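Local coordinates for protein putative L-alanine-DL-glutamate epimerase (Burkholderia xenovorans, PDB 3GO2) that probably acts as a racemase or epimerase of the mandelate racemase/muconate lactonizing enzyme family and binds magnesium ions, at residues L349-E352 with D353-T357; P360-N364 with G365-I369. All coordinates share one frame; numbering follows the deposited sequence.

Interaction 1 (L349-E352 with D353-T357)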
ATOM      1  N   LEU A 349      17.627  26.584 -39.053  1.00 18.66           N
ATOM      2  CA  LEU A 349      18.908  26.938 -39.645  1.00 18.39           C
ATOM      3  C   LEU A 349      18.741  27.439 -41.080  1.00 18.56           C
ATOM      4  O   LEU A 349      17.873  26.996 -41.830  1.00 18.03           O
ATOM      5  CB  LEU A 349      19.821  25.722 -39.689  1.00 18.81           C
ATOM      6  CG  LEU A 349      20.153  25.043 -38.366  1.00 18.15           C
ATOM      7  CD1 LEU A 349      20.881  23.727 -38.615  1.00 17.78           C
ATOM      8  CD2 LEU A 349      20.973  25.932 -37.460  1.00 19.65           C
ATOM      9  N   ALA A 350      19.635  28.340 -41.473  1.00 18.53           N
ATOM     10  CA  ALA A 350      19.574  28.922 -42.807  1.00 19.14           C
ATOM     11  C   ALA A 350      19.723  27.880 -43.921  1.00 19.31           C
ATOM     12  O   ALA A 350      19.188  28.059 -45.018  1.00 20.92           O
ATOM     13  CB  ALA A 350      20.632  30.010 -42.934  1.00 19.15           C
ATOM     14  N   TRP A 351      20.423  26.791 -43.639  1.00 19.06           N
ATOM     15  CA  TRP A 351      20.611  25.711 -44.614  1.00 19.22           C
ATOM     16  C   TRP A 351      19.716  24.481 -44.390  1.00 18.95           C
ATOM     17  O   TRP A 351      19.883  23.449 -45.036  1.00 19.29           O
ATOM     18  CB  TRP A 351      22.087  25.305 -44.677  1.00 19.01           C
ATOM     19  CG  TRP A 351      22.653  24.736 -43.424  1.00 18.07           C
ATOM     20  CD1 TRP A 351      22.724  23.412 -43.095  1.00 17.57           C
ATOM     21  CD2 TRP A 351      23.229  25.453 -42.323  1.00 18.67           C
ATOM     22  NE1 TRP A 351      23.342  23.259 -41.895  1.00 18.87           N
ATOM     23  CE2 TRP A 351      23.649  24.489 -41.380  1.00 18.76           C
ATOM     24  CE3 TRP A 351      23.432  26.809 -42.040  1.00 22.55           C
ATOM     25  CZ2 TRP A 351      24.244  24.829 -40.170  1.00 21.06           C
ATOM     26  CZ3 TRP A 351      24.042  27.155 -40.826  1.00 23.57           C
ATOM     27  CH2 TRP A 351      24.438  26.164 -39.910  1.00 23.61           C
ATOM     28  N   GLU A 352      18.746  24.585 -43.482  1.00 18.42           N
ATOM     29  CA  GLU A 352      17.931  23.414 -43.160  1.00 18.91           C
ATOM     30  C   GLU A 352      17.254  22.820 -44.396  1.00 18.94           C
ATOM     31  O   GLU A 352      17.252  21.599 -44.588  1.00 18.66           O
ATOM     32  CB  GLU A 352      16.863  23.783 -42.134  1.00 18.05           C
ATOM     33  CG  GLU A 352      15.973  22.631 -41.648  1.00 18.52           C
ATOM     34  CD  GLU A 352      16.646  21.733 -40.642  1.00 19.59           C
ATOM     35  OE1 GLU A 352      17.725  22.113 -40.120  1.00 20.92           O
ATOM     36  OE2 GLU A 352      16.077  20.641 -40.364  1.00 18.94           O
ATOM     37  N   ASP A 353      16.651  23.662 -45.229  1.00 19.34           N
ATOM     38  CA  ASP A 353      15.855  23.124 -46.324  1.00 20.41           C
ATOM     39  C   ASP A 353      16.741  22.450 -47.395  1.00 20.35           C
ATOM     40  O   ASP A 353      16.262  21.550 -48.080  1.00 22.83           O
ATOM     41  CB  ASP A 353      14.931  24.187 -46.931  1.00 20.60           C
ATOM     42  CG  ASP A 353      13.780  24.593 -45.990  1.00 23.43           C
ATOM     43  OD1 ASP A 353      13.623  24.033 -44.859  1.00 24.36           O
ATOM     44  OD2 ASP A 353      13.016  25.497 -46.385  1.00 26.20           O
ATOM     45  N   GLU A 354      18.003  22.864 -47.500  1.00 19.77           N
ATOM     46  CA  GLU A 354      18.987  22.219 -48.380  0.50 19.50           C
ATOM     47  C   GLU A 354      19.194  20.747 -48.028  1.00 18.59           C
ATOM     48  O   GLU A 354      19.467  19.937 -48.904  1.00 17.79           O
ATOM     49  CB  GLU A 354      20.342  22.974 -48.281  0.50 20.11           C
ATOM     50  CG  GLU A 354      21.438  22.586 -49.288  0.50 22.13           C
ATOM     51  CD  GLU A 354      22.841  23.122 -48.904  0.50 25.06           C
ATOM     52  OE1 GLU A 354      22.944  24.033 -48.050  0.50 26.56           O
ATOM     53  OE2 GLU A 354      23.852  22.615 -49.453  0.50 26.30           O
ATOM     54  N   LEU A 355      19.091  20.420 -46.738  1.00 17.24           N
ATOM     55  CA  LEU A 355      19.474  19.096 -46.242  1.00 16.22           C
ATOM     56  C   LEU A 355      18.441  18.034 -46.521  1.00 16.19           C
ATOM     57  O   LEU A 355      18.758  16.849 -46.433  1.00 15.23           O
ATOM     58  CB  LEU A 355      19.712  19.140 -44.727  1.00 15.62           C
ATOM     59  CG  LEU A 355      20.875  20.017 -44.269  1.00 16.89           C
ATOM     60  CD1 LEU A 355      20.837  20.174 -42.753  1.00 18.60           C
ATOM     61  CD2 LEU A 355      22.202  19.438 -44.729  1.00 18.82           C
ATOM     62  N   PHE A 356      17.206  18.441 -46.828  1.00 16.93           N
ATOM     63  CA  PHE A 356      16.117  17.495 -46.972  1.00 16.33           C
ATOM     64  C   PHE A 356      15.316  17.735 -48.246  1.00 16.99           C
ATOM     65  O   PHE A 356      15.206  18.870 -48.723  1.00 18.32           O
ATOM     66  CB  PHE A 356      15.171  17.616 -45.760  1.00 16.49           C
ATOM     67  CG  PHE A 356      15.855  17.369 -44.429  1.00 15.06           C
ATOM     68  CD1 PHE A 356      16.089  16.072 -43.995  1.00 14.39           C
ATOM     69  CD2 PHE A 356      16.300  18.420 -43.642  1.00 15.72           C
ATOM     70  CE1 PHE A 356      16.719  15.830 -42.780  1.00 16.27           C
ATOM     71  CE2 PHE A 356      16.913  18.186 -42.428  1.00 14.70           C
ATOM     72  CZ  PHE A 356      17.140  16.876 -42.010  1.00 14.29           C
ATOM     73  N   THR A 357      14.721  16.676 -48.768  1.00 16.74           N
ATOM     74  CA  THR A 357      13.941  16.788 -49.997  1.00 17.01           C
ATOM     75  C   THR A 357      12.656  17.597 -49.801  1.00 18.26           C
ATOM     76  O   THR A 357      12.277  18.389 -50.677  1.00 18.57           O
ATOM     77  CB  THR A 357      13.611  15.420 -50.589  1.00 16.14           C
ATOM     78  OG1 THR A 357      12.954  14.619 -49.603  1.00 17.28           O
ATOM     79  CG2 THR A 357      14.873  14.689 -51.117  1.00 17.05           C
TER
HETATM   80  O   HOH W   1      18.262  25.929 -47.171  1.00 32.63           O

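Interaction 2 (P360-N364 with G365-I369)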
ATOM      1  N   PRO A 360       8.520  20.443 -43.658  1.00 17.89           N
ATOM      2  CA  PRO A 360       7.197  20.430 -43.063  1.00 18.22           C
ATOM      3  C   PRO A 360       6.411  21.685 -43.391  1.00 18.74           C
ATOM      4  O   PRO A 360       6.989  22.767 -43.509  1.00 18.22           O
ATOM      5  CB  PRO A 360       7.453  20.388 -41.551  1.00 18.10           C
ATOM      6  CG  PRO A 360       8.871  20.485 -41.375  1.00 20.03           C
ATOM      7  CD  PRO A 360       9.595  20.440 -42.658  1.00 18.30           C
ATOM      8  N   GLU A 361       5.101  21.510 -43.533  1.00 19.51           N
ATOM      9  CA  GLU A 361       4.190  22.592 -43.862  1.00 20.40           C
ATOM     10  C   GLU A 361       3.253  22.852 -42.699  1.00 19.81           C
ATOM     11  O   GLU A 361       2.607  21.935 -42.213  1.00 18.88           O
ATOM     12  CB  GLU A 361       3.392  22.253 -45.118  1.00 21.80           C
ATOM     13  CG  GLU A 361       4.262  22.132 -46.382  1.00 27.12           C
ATOM     14  CD  GLU A 361       3.480  21.726 -47.645  1.00 32.25           C
ATOM     15  OE1 GLU A 361       2.241  21.532 -47.572  1.00 36.93           O
ATOM     16  OE2 GLU A 361       4.119  21.597 -48.713  1.00 36.27           O
ATOM     17  N   TYR A 362       3.192  24.110 -42.262  1.00 19.37           N
ATOM     18  CA  TYR A 362       2.279  24.517 -41.192  1.00 19.04           C
ATOM     19  C   TYR A 362       1.213  25.449 -41.765  1.00 20.24           C
ATOM     20  O   TYR A 362       1.500  26.234 -42.670  1.00 20.41           O
ATOM     21  CB  TYR A 362       3.025  25.232 -40.073  1.00 18.82           C
ATOM     22  CG  TYR A 362       4.145  24.389 -39.513  1.00 18.46           C
ATOM     23  CD1 TYR A 362       3.886  23.422 -38.539  1.00 18.38           C
ATOM     24  CD2 TYR A 362       5.439  24.555 -39.939  1.00 18.23           C
ATOM     25  CE1 TYR A 362       4.904  22.625 -38.039  1.00 17.60           C
ATOM     26  CE2 TYR A 362       6.478  23.761 -39.443  1.00 16.69           C
ATOM     27  CZ  TYR A 362       6.199  22.801 -38.472  1.00 17.68           C
ATOM     28  OH  TYR A 362       7.215  21.999 -37.997  1.00 16.34           O
ATOM     29  N   GLN A 363       0.017  25.326 -41.243  1.00 20.19           N
ATOM     30  CA  GLN A 363      -1.093  26.215 -41.582  1.00 21.47           C
ATOM     31  C   GLN A 363      -1.952  26.421 -40.352  1.00 20.76           C
ATOM     32  O   GLN A 363      -2.366  25.455 -39.719  1.00 19.40           O
ATOM     33  CB  GLN A 363      -1.910  25.596 -42.718  1.00 22.60           C
ATOM     34  CG  GLN A 363      -3.105  26.435 -43.199  1.00 28.13           C
ATOM     35  CD  GLN A 363      -3.942  25.690 -44.248  1.00 34.25           C
ATOM     36  OE1 GLN A 363      -3.419  24.879 -45.028  1.00 38.71           O
ATOM     37  NE2 GLN A 363      -5.251  25.936 -44.246  1.00 37.44           N
ATOM     38  N   ASN A 364      -2.177  27.693 -39.985  1.00 20.33           N
ATOM     39  CA  ASN A 364      -3.032  28.052 -38.853  1.00 21.00           C
ATOM     40  C   ASN A 364      -2.648  27.300 -37.584  1.00 20.09           C
ATOM     41  O   ASN A 364      -3.505  26.765 -36.886  1.00 21.61           O
ATOM     42  CB  ASN A 364      -4.501  27.777 -39.180  1.00 21.37           C
ATOM     43  CG  ASN A 364      -5.477  28.365 -38.142  1.00 25.28           C
ATOM     44  OD1 ASN A 364      -5.154  29.317 -37.432  1.00 29.04           O
ATOM     45  ND2 ASN A 364      -6.682  27.794 -38.061  1.00 29.77           N
ATOM     46  N   GLY A 365      -1.349  27.218 -37.335  1.00 20.65           N
ATOM     47  CA  GLY A 365      -0.834  26.627 -36.128  1.00 20.54           C
ATOM     48  C   GLY A 365      -0.816  25.119 -36.099  1.00 20.37           C
ATOM     49  O   GLY A 365      -0.647  24.541 -35.019  1.00 19.89           O
ATOM     50  N   GLU A 366      -1.006  24.475 -37.251  1.00 20.43           N
ATOM     51  CA  GLU A 366      -1.046  23.004 -37.289  1.00 20.06           C
ATOM     52  C   GLU A 366      -0.072  22.493 -38.325  1.00 19.63           C
ATOM     53  O   GLU A 366       0.179  23.156 -39.320  1.00 18.75           O
ATOM     54  CB  GLU A 366      -2.426  22.484 -37.648  1.00 20.67           C
ATOM     55  CG  GLU A 366      -3.532  22.923 -36.691  1.00 21.85           C
ATOM     56  CD  GLU A 366      -4.837  22.234 -36.992  1.00 25.71           C
ATOM     57  OE1 GLU A 366      -5.256  22.243 -38.158  1.00 25.24           O
ATOM     58  OE2 GLU A 366      -5.439  21.675 -36.060  1.00 29.62           O
ATOM     59  N   LEU A 367       0.498  21.318 -38.063  1.00 17.91           N
ATOM     60  CA  LEU A 367       1.349  20.654 -39.029  1.00 17.93           C
ATOM     61  C   LEU A 367       0.499  19.805 -39.958  1.00 17.31           C
ATOM     62  O   LEU A 367      -0.357  19.038 -39.504  1.00 17.61           O
ATOM     63  CB  LEU A 367       2.372  19.757 -38.317  1.00 17.11           C
ATOM     64  CG  LEU A 367       3.281  18.830 -39.135  1.00 18.90           C
ATOM     65  CD1 LEU A 367       4.230  19.595 -40.073  1.00 18.84           C
ATOM     66  CD2 LEU A 367       4.100  17.927 -38.169  1.00 20.10           C
ATOM     67  N   ILE A 368       0.740  19.922 -41.264  1.00 17.77           N
ATOM     68  CA  ILE A 368       0.039  19.117 -42.256  1.00 18.38           C
ATOM     69  C   ILE A 368       0.774  17.792 -42.345  1.00 18.53           C
ATOM     70  O   ILE A 368       1.991  17.768 -42.473  1.00 18.92           O
ATOM     71  CB  ILE A 368       0.080  19.801 -43.641  1.00 19.03           C
ATOM     72  CG1 ILE A 368      -0.588  21.161 -43.585  1.00 21.29           C
ATOM     73  CG2 ILE A 368      -0.504  18.883 -44.720  1.00 20.68           C
ATOM     74  CD1 ILE A 368      -1.968  21.117 -43.198  1.00 26.63           C
ATOM     75  N   ILE A 369       0.050  16.689 -42.244  1.00 18.36           N
ATOM     76  CA  ILE A 369       0.668  15.354 -42.320  1.00 18.33           C
ATOM     77  C   ILE A 369       0.800  14.973 -43.783  1.00 18.99           C
ATOM     78  O   ILE A 369      -0.205  14.931 -44.495  1.00 19.22           O
ATOM     79  CB  ILE A 369      -0.202  14.315 -41.598  1.00 18.25           C
ATOM     80  CG1 ILE A 369      -0.427  14.743 -40.151  1.00 19.11           C
ATOM     81  CG2 ILE A 369       0.437  12.881 -41.684  1.00 18.09           C
ATOM     82  CD1 ILE A 369       0.808  15.133 -39.423  1.00 24.14           C
TER
HETATM   83  O   HOH W   2       4.215  18.807 -43.784  1.00 20.59           O
HETATM   84  O   HOH W   3      -4.832  23.907 -39.993  1.00 31.38           O

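Interaction 1 (L349-E352 with D353-T357)
W351 and L355, four residues apart round a short helical turn, lie side by side and point the same way, with L355 CD1 3.8 Å from W351 CD1 at the pyrrole end of the indole. The pairing illustrates how a chain entering a brief helix packs against its own first turn. W351 holds CG between its backbone N and its carbonyl carbon (chi1 63°), which folds the indole back over L349; L349 CB lies 4.2 Å above the centre of one ring face.

The tight part lies on the side of E352, L355 and F356. L355 N donates to E352 O at 3.1 Å. The type I turn from L349 to E352, whose end residues are both buried, is closed by E352 N bonding to L349 O at 3.1 Å. A bend at chi2 of E352 brings OE2 to 3.3 Å from F356 CE2. The carboxylate and ring planes are 37° apart. This buried carboxylate is well supplied with partners: OE1 meets the hydroxyl of Y20, and OE2 takes a salt bridge from R348 and the backbone N-H of H323. Such company would probably keep it ionised.

The solvent side is looser. E354 N makes only a weak, bent bond to W351 O (3.2 Å, 123° at the hydrogen), and a water bridges A350 O and E354 N. The exposed D353 bonds H323 through OD1; in one of its two conformers E354 reaches H387.

H387 also stacks on the W351 ring, while W351 NE1 bonds D14 O. The turn comes after strand 342-344 in the chain; Y20 of strand 19-27 touches L349 and L355, and E354 touches helix 381-386.

Interaction 2 (P360-N364 with G365-I369)
The Y362 ring meets L367 CD1 obliquely, 3.7 Å from CE1, while E366 O lies at the ring's edge, near its plane. L367 places CG anti to its backbone N (chi1 173°), and its CD1 touches both the tyrosine and P360, whose CB is 3.6 Å away. Tyrosine and leucine are cross-strand neighbours in a non-hydrogen-bonded antiparallel pair and project from the same face of the sheet, where T326 and A330 of helix 323-335 pack on them. The phenol oxygen bonds T344 OG1.

Q363 and E366 form the next, hydrogen-bonded pair: Q363 N donates to E366 O, and E366 N returns a bond to Q363 O at 3.0 Å. A type I' turn through N364 and G365, both with positive phi, closes this two-residue hairpin. Beyond it, I368 N reaches E361 O at 2.9 Å. Y362 CA adds a CA-H...O contact to E366 O at 3.1 Å.

Water extends this backbone network at its open end, linking E361 N with I368 O; a second water between Q363 O and E366 OE1 is very close to the carboxylate and less certain. Chemically, the hairpin is therefore held mainly by main-chain bonds, with an apolar leucine-tyrosine-proline cluster on one face and no ion pair between its two strands among these contacts.

In the fold
Interactions 1 and 2 occur in series along the chain, a helical turn followed by a beta hairpin, with centres about 18 Å apart and no direct touch between their segments. By family assignment both belong to the enolase-type C-terminal domain, which is of the TIM-barrel class. H323, at the start of helix 323-335, serves both: it bonds E352 and D353 of interaction 1 and packs on P360 of interaction 2. The hairpin adds strands 366-368 and 362-363 to the edge of the sheet containing 118-123. Its Y362 side chain is about 11 Å from that of H125, which binds 2-oxoglutarate and fumarate in other crystals of this protein. Interaction 1 lies away from the metal and ligand sites.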